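Local coordinates for sensor protein (Rhodopseudomonas palustris, PDB 2OOL) that senses light through a bound biliverdin chromophore held by this PAS-GAF portion, and probably relays the signal as a histidine kinase, at residues T177-I182 against R304-E309; Y185-D190 against W293-C298; P234-R239 against G277-M282; I286-R291 against W323-L328. All blocks are in the same frame, centred on the assembly; numbering follows the deposited sequence.

Contact 1 of 4, residues T177-I182 against R304-E309; sequences TGFDRI and RFVSYE
The carbonyl oxygen of T177, at the C-terminal end of helix 162-177, draws donors from both NE and NH2 of R304 and from a water as well. NE sits 3.2 Å from T177 O in the carbonyl plane, but the bond is bent, with an N-H...O angle of 137°; the oxygen lies 26° out of the guanidinium plane. The bond from NH2 to the same oxygen is weak. The water donates to T177 O at 2.9 Å and also to F305 O, tying the helix end to the other backbone. R304 reaches this spot fully stretched, CG anti to its backbone N (chi1 -179°). On the way its methylenes slide past the F179 ring, CG coming 3.7 Å from CE1, and the ring and guanidinium planes are nearly perpendicular. G178 leaves the helix with positive phi, and its CA lies over one guanidinium face, where a CB would run into NH2. V306 CG2 comes within 3.3 Å of F179 CE1, a tight apolar contact. F179 is packed further by C298 and N300 of strand 291-300, while T177 OG1 is bonded back to V173 O. The arginine thus brings positive charge to the partly negative end of a helix, which would favour the attraction, and joins that end to the lead-in of helix 308-332.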
# COMPACT_ATOMS: atom_id res chain seq x y z
N THR A 177 1.76 -1.08 12.67
CA THR A 177 1.82 -0.06 13.72
C THR A 177 2.82 -0.42 14.81
O THR A 177 3.35 0.45 15.48
CB THR A 177 0.42 0.21 14.37
OG1 THR A 177 -0.12 -0.96 15.00
CG2 THR A 177 -0.60 0.73 13.36
N GLY A 178 3.04 -1.71 15.01
CA GLY A 178 3.80 -2.19 16.15
C GLY A 178 3.15 -2.06 17.51
O GLY A 178 3.79 -2.28 18.52
N PHE A 179 1.87 -1.70 17.56
CA PHE A 179 1.21 -1.47 18.85
C PHE A 179 0.97 -2.84 19.49
O PHE A 179 0.79 -3.85 18.80
CB PHE A 179 -0.11 -0.68 18.69
CG PHE A 179 0.03 0.83 18.84
CD1 PHE A 179 1.07 1.55 18.24
CD2 PHE A 179 -0.91 1.53 19.56
CE1 PHE A 179 1.15 2.91 18.36
CE2 PHE A 179 -0.86 2.91 19.69
CZ PHE A 179 0.18 3.61 19.09
N ASP A 180 1.02 -2.88 20.82
CA ASP A 180 0.81 -4.10 21.61
C ASP A 180 -0.52 -4.86 21.42
O ASP A 180 -0.56 -6.07 21.55
CB ASP A 180 0.95 -3.70 23.09
CG ASP A 180 2.40 -3.44 23.48
OD1 ASP A 180 3.26 -4.07 22.85
OD2 ASP A 180 2.70 -2.62 24.38
N ARG A 181 -1.61 -4.16 21.13
CA ARG A 181 -2.95 -4.75 21.14
C ARG A 181 -3.89 -3.99 20.24
O ARG A 181 -4.08 -2.79 20.41
CB ARG A 181 -3.53 -4.73 22.56
CG ARG A 181 -4.88 -5.47 22.71
CD ARG A 181 -5.33 -5.50 24.16
NE ARG A 181 -5.58 -4.17 24.71
CZ ARG A 181 -5.58 -3.89 26.01
NH1 ARG A 181 -5.84 -2.67 26.40
NH2 ARG A 181 -5.33 -4.80 26.92
N ILE A 182 -4.45 -4.67 19.25
CA ILE A 182 -5.41 -4.09 18.34
C ILE A 182 -6.74 -4.81 18.54
O ILE A 182 -6.80 -6.04 18.50
CB ILE A 182 -4.96 -4.26 16.87
CG1 ILE A 182 -3.50 -3.80 16.67
CG2 ILE A 182 -5.92 -3.57 15.90
CD1 ILE A 182 -3.13 -2.44 17.14
N ARG A 304 4.04 5.95 22.09
CA ARG A 304 4.49 5.58 20.76
C ARG A 304 3.76 6.29 19.62
O ARG A 304 2.51 6.32 19.60
CB ARG A 304 4.29 4.11 20.59
CG ARG A 304 4.73 3.58 19.24
CD ARG A 304 4.75 2.04 19.27
NE ARG A 304 5.11 1.54 17.94
CZ ARG A 304 6.22 0.87 17.66
NH1 ARG A 304 7.05 0.53 18.62
NH2 ARG A 304 6.46 0.48 16.42
N PHE A 305 4.53 6.75 18.62
CA PHE A 305 3.99 7.52 17.51
C PHE A 305 3.88 6.66 16.27
O PHE A 305 4.69 5.78 16.04
CB PHE A 305 4.87 8.73 17.21
CG PHE A 305 4.33 9.64 16.11
CD1 PHE A 305 4.97 9.74 14.88
CD2 PHE A 305 3.17 10.38 16.32
CE1 PHE A 305 4.50 10.57 13.89
CE2 PHE A 305 2.66 11.20 15.33
CZ PHE A 305 3.35 11.31 14.09
N VAL A 306 2.87 6.93 15.48
CA VAL A 306 2.65 6.27 14.22
C VAL A 306 2.55 7.35 13.15
O VAL A 306 1.78 8.33 13.31
CB VAL A 306 1.32 5.38 14.26
CG1 VAL A 306 1.09 4.65 12.94
CG2 VAL A 306 1.40 4.38 15.38
N SER A 307 3.36 7.25 12.10
CA SER A 307 3.45 8.36 11.10
C SER A 307 2.16 8.57 10.32
O SER A 307 1.32 7.70 10.27
CB SER A 307 4.57 8.12 10.09
OG SER A 307 4.16 7.16 9.13
N TYR A 308 1.99 9.72 9.68
CA TYR A 308 0.75 9.99 8.98
C TYR A 308 0.43 8.91 7.93
O TYR A 308 -0.73 8.51 7.76
CB TYR A 308 0.84 11.32 8.30
CG TYR A 308 -0.46 11.87 7.82
CD1 TYR A 308 -1.32 12.50 8.70
CD2 TYR A 308 -0.83 11.78 6.49
CE1 TYR A 308 -2.51 13.04 8.25
CE2 TYR A 308 -2.02 12.31 6.04
CZ TYR A 308 -2.85 12.93 6.93
OH TYR A 308 -4.05 13.47 6.49
N GLU A 309 1.47 8.50 7.19
CA GLU A 309 1.32 7.56 6.10
C GLU A 309 0.92 6.17 6.63
O GLU A 309 0.12 5.49 5.99
CB GLU A 309 2.63 7.43 5.27
CG GLU A 309 3.09 8.71 4.52
CD GLU A 309 4.10 9.55 5.30
OE1 GLU A 309 4.01 9.59 6.56
OE2 GLU A 309 4.99 10.16 4.66
O HOH W 1 4.78 2.90 14.98

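Contact 2 of 4, residues Y185-D190 against W293-C298; sequences YQFAAD and WGMISC. With LBV (3-[2-[(Z)-[3-(2-carboxyethyl)-5-[(Z)-(4-ethenyl-3-methyl-5-oxidanylidene-pyrrol-2-ylidene)methyl]-4-methyl-pyrrol-1-ium -2-ylidene]methyl]-5-[(Z)-[(3E)-3-ethylidene-4-methyl-5-oxidanylidene-pyrrolidin-2-ylidene]methyl]-4-methyl-1H-pyrrol-3- yl]propanoic acid), chain C.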
# COMPACT_ATOMS: atom_id res chain seq x y z
N TYR A 185 -13.99 -3.18 17.79
CA TYR A 185 -15.02 -2.89 18.77
C TYR A 185 -16.26 -2.56 17.98
O TYR A 185 -16.23 -1.63 17.17
CB TYR A 185 -14.60 -1.65 19.57
CG TYR A 185 -15.49 -1.27 20.74
CD1 TYR A 185 -16.29 -0.12 20.70
CD2 TYR A 185 -15.50 -2.01 21.89
CE1 TYR A 185 -17.09 0.24 21.78
CE2 TYR A 185 -16.31 -1.67 22.98
CZ TYR A 185 -17.10 -0.52 22.93
OH TYR A 185 -17.92 -0.20 24.03
N GLN A 186 -17.36 -3.27 18.22
CA GLN A 186 -18.60 -3.06 17.46
C GLN A 186 -19.66 -2.48 18.38
O GLN A 186 -19.80 -2.93 19.51
CB GLN A 186 -19.13 -4.40 16.91
CG GLN A 186 -20.34 -4.25 15.98
CD GLN A 186 -20.94 -5.58 15.56
OE1 GLN A 186 -21.78 -5.64 14.67
NE2 GLN A 186 -20.51 -6.64 16.18
N PHE A 187 -20.40 -1.50 17.88
CA PHE A 187 -21.47 -0.85 18.69
C PHE A 187 -22.77 -1.66 18.56
O PHE A 187 -23.11 -2.12 17.45
CB PHE A 187 -21.68 0.59 18.23
CG PHE A 187 -20.58 1.57 18.67
CD1 PHE A 187 -19.71 2.11 17.74
CD2 PHE A 187 -20.40 1.89 20.02
CE1 PHE A 187 -18.68 2.96 18.14
CE2 PHE A 187 -19.41 2.74 20.43
CZ PHE A 187 -18.53 3.28 19.49
N ALA A 188 -23.43 -1.89 19.71
CA ALA A 188 -24.85 -2.31 19.80
C ALA A 188 -25.79 -1.11 19.58
O ALA A 188 -25.36 0.06 19.58
CB ALA A 188 -25.12 -2.89 21.21
N ALA A 189 -27.07 -1.42 19.44
CA ALA A 189 -28.13 -0.44 19.19
C ALA A 189 -28.18 0.65 20.26
O ALA A 189 -28.47 1.77 19.94
CB ALA A 189 -29.47 -1.16 19.08
N ASP A 190 -27.83 0.31 21.51
CA ASP A 190 -27.81 1.28 22.61
C ASP A 190 -26.47 2.00 22.82
O ASP A 190 -26.23 2.62 23.87
CB ASP A 190 -28.26 0.61 23.92
CG ASP A 190 -27.22 -0.39 24.49
OD1 ASP A 190 -26.09 -0.50 23.98
OD2 ASP A 190 -27.56 -1.07 25.48
N TRP A 293 -20.31 2.27 13.00
CA TRP A 293 -20.58 0.85 13.20
C TRP A 293 -19.72 0.27 14.30
O TRP A 293 -20.12 -0.66 15.00
CB TRP A 293 -20.34 0.11 11.89
CG TRP A 293 -20.54 -1.37 11.93
CD1 TRP A 293 -21.66 -2.06 11.56
CD2 TRP A 293 -19.57 -2.36 12.33
NE1 TRP A 293 -21.45 -3.41 11.71
CE2 TRP A 293 -20.18 -3.62 12.18
CE3 TRP A 293 -18.26 -2.30 12.81
CZ2 TRP A 293 -19.53 -4.81 12.50
CZ3 TRP A 293 -17.61 -3.49 13.12
CH2 TRP A 293 -18.25 -4.72 12.95
N GLY A 294 -18.51 0.81 14.40
CA GLY A 294 -17.48 0.32 15.33
C GLY A 294 -16.16 1.11 15.20
O GLY A 294 -16.09 2.11 14.49
N MET A 295 -15.13 0.63 15.90
CA MET A 295 -13.80 1.24 15.90
C MET A 295 -12.72 0.17 15.95
O MET A 295 -12.92 -0.88 16.57
CB MET A 295 -13.60 2.11 17.15
CG MET A 295 -14.70 3.06 17.46
SD MET A 295 -14.31 4.79 17.06
CE MET A 295 -13.58 5.25 18.63
N ILE A 296 -11.61 0.43 15.27
CA ILE A 296 -10.36 -0.28 15.48
C ILE A 296 -9.60 0.53 16.50
O ILE A 296 -9.29 1.69 16.28
CB ILE A 296 -9.53 -0.38 14.19
CG1 ILE A 296 -10.40 -0.98 13.08
CG2 ILE A 296 -8.26 -1.19 14.43
CD1 ILE A 296 -9.64 -1.43 11.84
N SER A 297 -9.39 -0.07 17.67
CA SER A 297 -8.74 0.59 18.79
C SER A 297 -7.39 -0.09 19.05
O SER A 297 -7.33 -1.31 19.24
CB SER A 297 -9.60 0.41 20.04
OG SER A 297 -9.04 1.03 21.19
N CYS A 298 -6.33 0.71 19.06
CA CYS A 298 -4.96 0.27 19.12
C CYS A 298 -4.30 0.83 20.41
O CYS A 298 -4.23 2.02 20.60
CB CYS A 298 -4.21 0.78 17.89
SG CYS A 298 -5.02 0.59 16.25
C1A LBV C . -15.30 7.59 30.11
C1B LBV C . -14.52 10.21 26.60
O1B LBV C . -11.15 14.32 22.91
C1C LBV C . -12.63 7.35 23.63
O1C LBV C . -8.73 5.87 20.52
C1D LBV C . -12.38 2.71 24.57
C2A LBV C . -16.27 8.45 30.88
C2B LBV C . -14.32 11.32 25.77
O2B LBV C . -11.34 12.84 21.29
C2C LBV C . -12.00 6.70 22.54
O2C LBV C . -8.28 6.28 22.64
C2D LBV C . -13.06 1.53 24.92
C3A LBV C . -16.30 9.65 29.92
C3B LBV C . -13.65 10.89 24.63
C3C LBV C . -12.05 5.34 22.80
C3D LBV C . -12.22 0.49 24.61
C4A LBV C . -15.45 9.39 28.80
C4B LBV C . -13.48 9.48 24.75
C4C LBV C . -12.67 5.16 24.05
C4D LBV C . -11.05 1.06 24.09
CAA LBV C . -17.06 10.83 30.07
CAB LBV C . -13.20 11.80 23.47
CAC LBV C . -11.35 7.27 21.26
CAD LBV C . -12.50 -0.84 24.84
CBA LBV C . -18.08 11.20 31.20
CBB LBV C . -11.72 12.11 23.53
CBC LBV C . -9.87 7.71 21.54
CBD LBV C . -11.63 -1.87 24.50
CGB LBV C . -11.37 13.18 22.48
CGC LBV C . -8.86 6.52 21.57
CHB LBV C . -15.26 10.34 27.78
CHC LBV C . -12.80 8.75 23.73
CHD LBV C . -12.95 3.97 24.72
CMA LBV C . -15.63 8.82 32.23
CMB LBV C . -14.74 12.78 26.08
CMC LBV C . -11.48 4.30 21.82
CMD LBV C . -14.48 1.36 25.53
N_A LBV C . -14.90 8.18 28.96
O_A LBV C . -14.92 6.48 30.47
N_B LBV C . -14.02 9.15 25.94
N_C LBV C . -12.99 6.38 24.49
N_D LBV C . -11.19 2.38 24.10
O_D LBV C . -10.02 0.48 23.68
O HOH W 2 -22.51 -2.15 14.83
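Q186 lies across the indole of W293, the residue before its pairing partner G294 in the antiparallel strands 181-187 and 291-300. CB comes 4.1 Å from W293 CH2. CG, anti to the backbone N (chi1 -174°), then sits over the six-membered ring, 3.7 Å from its centroid, in a CH-pi contact. CD follows at 3.5 Å from CZ2, and OE1 ends 3.2 Å from that same CZ2, with amide and ring planes 27° apart. Y185 and M295 form the hydrogen-bonded pair, Y185 N to M295 O and M295 N to Y185 O, both 2.8 Å, and Q186 faces G294 as the non-hydrogen-bonded one. F187 N then bonds W293 O, and a water links W293 O to F187 O. A CB on G294 would strike Y185 O, so the glycine lets the strands come this close; with W293 it makes a classic bulge opposite I286. F187 rests its CE1 on M295 CG at 4.0 Å. Further along the strand, M295 CE touches the biliverdin methyl CMC, and S297 OG donates to the chromophore carbonyl O_D at 2.7 Å. Backbone bonds thus join strand 181-187 to the strand from which M295 and S297 meet the biliverdin, one by a methyl, one by a hydroxyl.

Contact 3 of 4, residues P234-R239 against G277-M282; sequences PDIGYR and GMHAAM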
# COMPACT_ATOMS: atom_id res chain seq x y z
N PRO A 234 -0.20 9.66 21.03
CA PRO A 234 1.05 8.89 21.23
C PRO A 234 1.56 8.76 22.65
O PRO A 234 2.25 7.78 22.94
CB PRO A 234 2.09 9.64 20.42
CG PRO A 234 1.37 10.70 19.64
CD PRO A 234 -0.00 10.87 20.23
N ASP A 235 1.26 9.75 23.49
CA ASP A 235 1.64 9.80 24.88
C ASP A 235 0.50 10.39 25.67
O ASP A 235 0.23 11.58 25.52
CB ASP A 235 2.87 10.66 25.11
CG ASP A 235 3.42 10.56 26.57
OD1 ASP A 235 2.80 9.94 27.48
OD2 ASP A 235 4.52 11.11 26.80
N ILE A 236 -0.19 9.55 26.47
CA ILE A 236 -1.37 9.97 27.24
C ILE A 236 -0.98 10.91 28.37
O ILE A 236 -1.85 11.50 29.00
CB ILE A 236 -2.25 8.77 27.82
CG1 ILE A 236 -1.48 8.00 28.93
CG2 ILE A 236 -2.77 7.84 26.66
CD1 ILE A 236 -2.25 6.88 29.72
N GLY A 237 0.30 11.04 28.66
CA GLY A 237 0.76 11.91 29.77
C GLY A 237 1.19 13.29 29.32
O GLY A 237 1.67 14.09 30.13
N TYR A 238 0.97 13.60 28.04
CA TYR A 238 1.40 14.86 27.49
C TYR A 238 0.88 16.06 28.29
O TYR A 238 -0.15 16.00 28.94
CB TYR A 238 0.95 14.96 26.02
CG TYR A 238 -0.52 15.31 25.80
CD1 TYR A 238 -1.51 14.34 25.80
CD2 TYR A 238 -0.91 16.62 25.63
CE1 TYR A 238 -2.86 14.66 25.58
CE2 TYR A 238 -2.25 16.95 25.41
CZ TYR A 238 -3.21 15.97 25.38
OH TYR A 238 -4.52 16.33 25.20
N ARG A 239 1.62 17.15 28.22
CA ARG A 239 1.20 18.44 28.74
C ARG A 239 0.66 19.22 27.55
O ARG A 239 1.43 19.49 26.62
CB ARG A 239 2.42 19.12 29.32
CG ARG A 239 2.18 20.46 29.97
CD ARG A 239 3.51 21.01 30.65
NE ARG A 239 4.16 19.96 31.48
CZ ARG A 239 5.22 20.17 32.26
NH1 ARG A 239 5.78 21.39 32.35
NH2 ARG A 239 5.73 19.16 32.97
N GLY A 277 -3.93 1.31 31.93
CA GLY A 277 -2.51 0.95 31.86
C GLY A 277 -1.91 0.95 30.46
O GLY A 277 -0.93 0.26 30.21
N MET A 278 -2.48 1.71 29.54
CA MET A 278 -1.92 1.80 28.21
C MET A 278 -1.66 3.24 27.90
O MET A 278 -2.61 4.02 27.93
CB MET A 278 -2.87 1.19 27.17
CG MET A 278 -3.03 -0.29 27.28
SD MET A 278 -1.59 -1.27 26.75
CE MET A 278 -2.20 -2.91 26.83
N HIS A 279 -0.40 3.60 27.61
CA HIS A 279 -0.01 5.03 27.46
C HIS A 279 0.10 5.62 26.06
O HIS A 279 0.46 6.78 25.90
CB HIS A 279 1.27 5.30 28.25
CG HIS A 279 1.08 5.31 29.72
ND1 HIS A 279 0.55 4.23 30.40
CD2 HIS A 279 1.29 6.27 30.65
CE1 HIS A 279 0.48 4.52 31.69
NE2 HIS A 279 0.93 5.74 31.87
N ALA A 280 -0.19 4.83 25.04
CA ALA A 280 -0.39 5.31 23.65
C ALA A 280 -1.70 4.68 23.21
O ALA A 280 -1.96 3.54 23.56
CB ALA A 280 0.76 4.82 22.69
N ALA A 281 -2.48 5.43 22.45
CA ALA A 281 -3.77 5.00 21.89
C ALA A 281 -3.92 5.55 20.47
O ALA A 281 -3.56 6.70 20.19
CB ALA A 281 -4.89 5.54 22.72
N MET A 282 -4.48 4.74 19.59
CA MET A 282 -4.86 5.18 18.26
C MET A 282 -6.12 4.45 17.82
O MET A 282 -6.20 3.21 17.96
CB MET A 282 -3.77 4.87 17.24
CG MET A 282 -4.23 5.19 15.79
SD MET A 282 -2.94 4.96 14.56
CE MET A 282 -2.61 3.26 14.71
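I236 and H279 carry most of this contact, the isoleucine laying its terminal methyl on the imidazole, and P234 adds a backbone touch. I236 CD1 stands over the centre of the H279 ring, 3.7 Å from the centroid and only 13° off the normal, a clear CH-pi contact. I236 CG1 follows at 3.7 Å from H279 CD2, having taken the place between backbone N and carbonyl carbon (chi1 68°); the two side chains cross at about a right angle. To one side, I236 CD1 also meets M278 O at 3.4 Å. The backbones join by one hydrogen bond, I236 N to H279 O at 2.9 Å, the donor tilted 31° from the carbonyl plane. D235 CA makes a C-H...O contact with that same oxygen, while P234 O lies 3.3 Å from A280 CB. An Asx turn, D235 OD1 accepting from G237 N, and a type I turn from D235 to Y238 shape the loop. An alanine in place of H279 would probably leave I236 CD1 and CG1 without their flat partner and open a gap beside them. M273 and V274 of helix 267-276 pack on I236 too, and A281 lines the biliverdin pocket. The backbone bond thus fixes the loop after strand 230-233 against H279 and the start of strand 280-288, and the methyl on the imidazole supplies the apolar part.

Contact 4 of 4, residues I286-R291 against W323-L328; sequences IVRDNR and WQIGVL
R288 lays its guanidinium flat on the backbone of helix 308-332 at G326, and this is the tight part of the contact. G326 CA sits over the centre of the group, with CZ only 3.4 Å away, an approach that depends on the missing side chain: a CB on G326 would collide with NH2. The arginine gets there by bending at chi2 (-142°) and chi3 (98°). Partway along the bent chain, R288 CD packs 3.6 Å from I325 CG2, the two side chains sliding past each other in opposite directions. I286 CG2 completes the apolar portion, 3.7 Å from I325 CD1. Across the two segments no hydrogen bond forms; the polar end of R288 is tied by NE to T322 O, just before the helical segment. An alanine at R288 would probably leave T322 O without that donor and uncover the backbone around G326.

The contact loosens toward W323 O, 4.4 Å from R288 NH2, and toward the turn at D289 and N290, which is exposed to solvent and closed by the bond of R288 N to R291 O. The axes of strand 286-288 and helix 323-328 approach to 9.5 Å at 48° between their directions, and R288, I286 and I325 span the distance. W293 of strand 291-300 packs on both I286 and I325. On the helix, the W323 ring meets W323 of the second subunit edge-to-face, placing helix 308-332 between the GAF sheet and the dimer partner.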
# COMPACT_ATOMS: atom_id res chain seq x y z
N ILE A 286 -15.14 2.82 11.97
CA ILE A 286 -15.77 2.05 10.90
C ILE A 286 -17.15 2.64 10.72
O ILE A 286 -17.93 2.68 11.65
CB ILE A 286 -15.87 0.54 11.23
CG1 ILE A 286 -14.48 -0.03 11.51
CG2 ILE A 286 -16.65 -0.22 10.09
CD1 ILE A 286 -14.50 -1.44 12.15
N VAL A 287 -17.42 3.12 9.51
CA VAL A 287 -18.61 3.92 9.23
C VAL A 287 -19.44 3.30 8.12
O VAL A 287 -19.00 3.20 6.96
CB VAL A 287 -18.21 5.37 8.81
CG1 VAL A 287 -19.42 6.22 8.33
CG2 VAL A 287 -17.48 6.11 9.97
N ARG A 288 -20.66 2.93 8.46
CA ARG A 288 -21.60 2.35 7.50
C ARG A 288 -22.90 3.17 7.49
O ARG A 288 -23.49 3.41 8.54
CB ARG A 288 -21.91 0.90 7.87
CG ARG A 288 -20.73 -0.08 7.70
CD ARG A 288 -21.16 -1.48 7.15
NE ARG A 288 -20.92 -1.51 5.71
CZ ARG A 288 -21.82 -1.67 4.75
NH1 ARG A 288 -23.11 -1.93 5.01
NH2 ARG A 288 -21.41 -1.62 3.48
N ASP A 289 -23.35 3.59 6.30
CA ASP A 289 -24.57 4.40 6.15
C ASP A 289 -24.50 5.69 7.00
O ASP A 289 -25.47 6.03 7.70
CB ASP A 289 -25.83 3.60 6.55
CG ASP A 289 -25.85 2.17 5.98
OD1 ASP A 289 -25.35 1.95 4.85
OD2 ASP A 289 -26.37 1.25 6.67
N ASN A 290 -23.36 6.38 6.95
CA ASN A 290 -23.13 7.62 7.69
C ASN A 290 -23.36 7.47 9.19
O ASN A 290 -23.73 8.42 9.89
CB ASN A 290 -24.00 8.75 7.13
CG ASN A 290 -23.56 9.22 5.74
OD1 ASN A 290 -24.32 9.12 4.76
ND2 ASN A 290 -22.35 9.76 5.65
N ARG A 291 -23.09 6.27 9.69
CA ARG A 291 -23.32 5.92 11.06
C ARG A 291 -22.10 5.14 11.55
O ARG A 291 -21.55 4.34 10.80
CB ARG A 291 -24.57 5.06 11.11
CG ARG A 291 -25.30 4.97 12.42
CD ARG A 291 -26.47 3.96 12.23
NE ARG A 291 -27.18 3.55 13.45
CZ ARG A 291 -28.12 4.26 14.09
NH1 ARG A 291 -28.48 5.50 13.69
NH2 ARG A 291 -28.70 3.73 15.17
N TRP A 323 -16.39 -2.24 3.73
CA TRP A 323 -17.09 -2.85 2.59
C TRP A 323 -17.44 -4.33 2.82
O TRP A 323 -18.54 -4.78 2.45
CB TRP A 323 -16.21 -2.76 1.36
CG TRP A 323 -16.75 -3.47 0.19
CD1 TRP A 323 -16.35 -4.67 -0.29
CD2 TRP A 323 -17.79 -3.02 -0.66
NE1 TRP A 323 -17.09 -5.01 -1.39
CE2 TRP A 323 -17.99 -4.01 -1.64
CE3 TRP A 323 -18.60 -1.87 -0.68
CZ2 TRP A 323 -18.96 -3.89 -2.65
CZ3 TRP A 323 -19.56 -1.75 -1.70
CH2 TRP A 323 -19.73 -2.76 -2.66
N GLN A 324 -16.51 -5.09 3.40
CA GLN A 324 -16.74 -6.51 3.59
C GLN A 324 -17.77 -6.82 4.67
O GLN A 324 -18.49 -7.82 4.58
CB GLN A 324 -15.44 -7.24 3.88
CG GLN A 324 -15.53 -8.77 3.66
CD GLN A 324 -15.60 -9.20 2.18
OE1 GLN A 324 -15.66 -8.37 1.26
NE2 GLN A 324 -15.55 -10.49 1.97
N ILE A 325 -17.84 -5.99 5.70
CA ILE A 325 -18.90 -6.08 6.70
C ILE A 325 -20.26 -6.11 6.01
O ILE A 325 -21.08 -6.99 6.27
CB ILE A 325 -18.87 -4.89 7.67
CG1 ILE A 325 -17.72 -5.07 8.69
CG2 ILE A 325 -20.22 -4.77 8.37
CD1 ILE A 325 -17.23 -3.80 9.41
N GLY A 326 -20.45 -5.16 5.10
CA GLY A 326 -21.65 -5.05 4.30
C GLY A 326 -21.90 -6.27 3.43
O GLY A 326 -23.01 -6.81 3.42
N VAL A 327 -20.86 -6.72 2.72
CA VAL A 327 -20.97 -7.93 1.87
C VAL A 327 -21.43 -9.11 2.71
O VAL A 327 -22.28 -9.90 2.27
CB VAL A 327 -19.65 -8.27 1.15
CG1 VAL A 327 -19.83 -9.46 0.24
CG2 VAL A 327 -19.13 -7.06 0.33
N LEU A 328 -20.89 -9.23 3.92
CA LEU A 328 -21.25 -10.33 4.82
C LEU A 328 -22.68 -10.20 5.37
O LEU A 328 -23.42 -11.17 5.36
CB LEU A 328 -20.22 -10.47 5.95
CG LEU A 328 -18.87 -11.03 5.48
CD1 LEU A 328 -17.84 -11.01 6.59
CD2 LEU A 328 -19.03 -12.46 4.91

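All four contacts lie in the GAF domain and reach its six-stranded sheet. Contacts 1 and 3 are buried and lean on each other, P234 O accepting from R304 N; contacts 2 and 4 are only partly buried and meet through W293, which pairs with I286 and packs on I325. Contact 2 is strand to strand, joined by backbone bonds; contacts 2 and 3 both hold residues that touch the chromophore. Contacts 1 and 3 involve loops, contact 4 a strand and a helix: an arginine at a helix end in contact 1, a single bond plus a methyl on a ring in contact 3, an arginine flat on a glycine in contact 4. Contacts 1 and 4 both use helix 308-332, about 24 Å apart between centres.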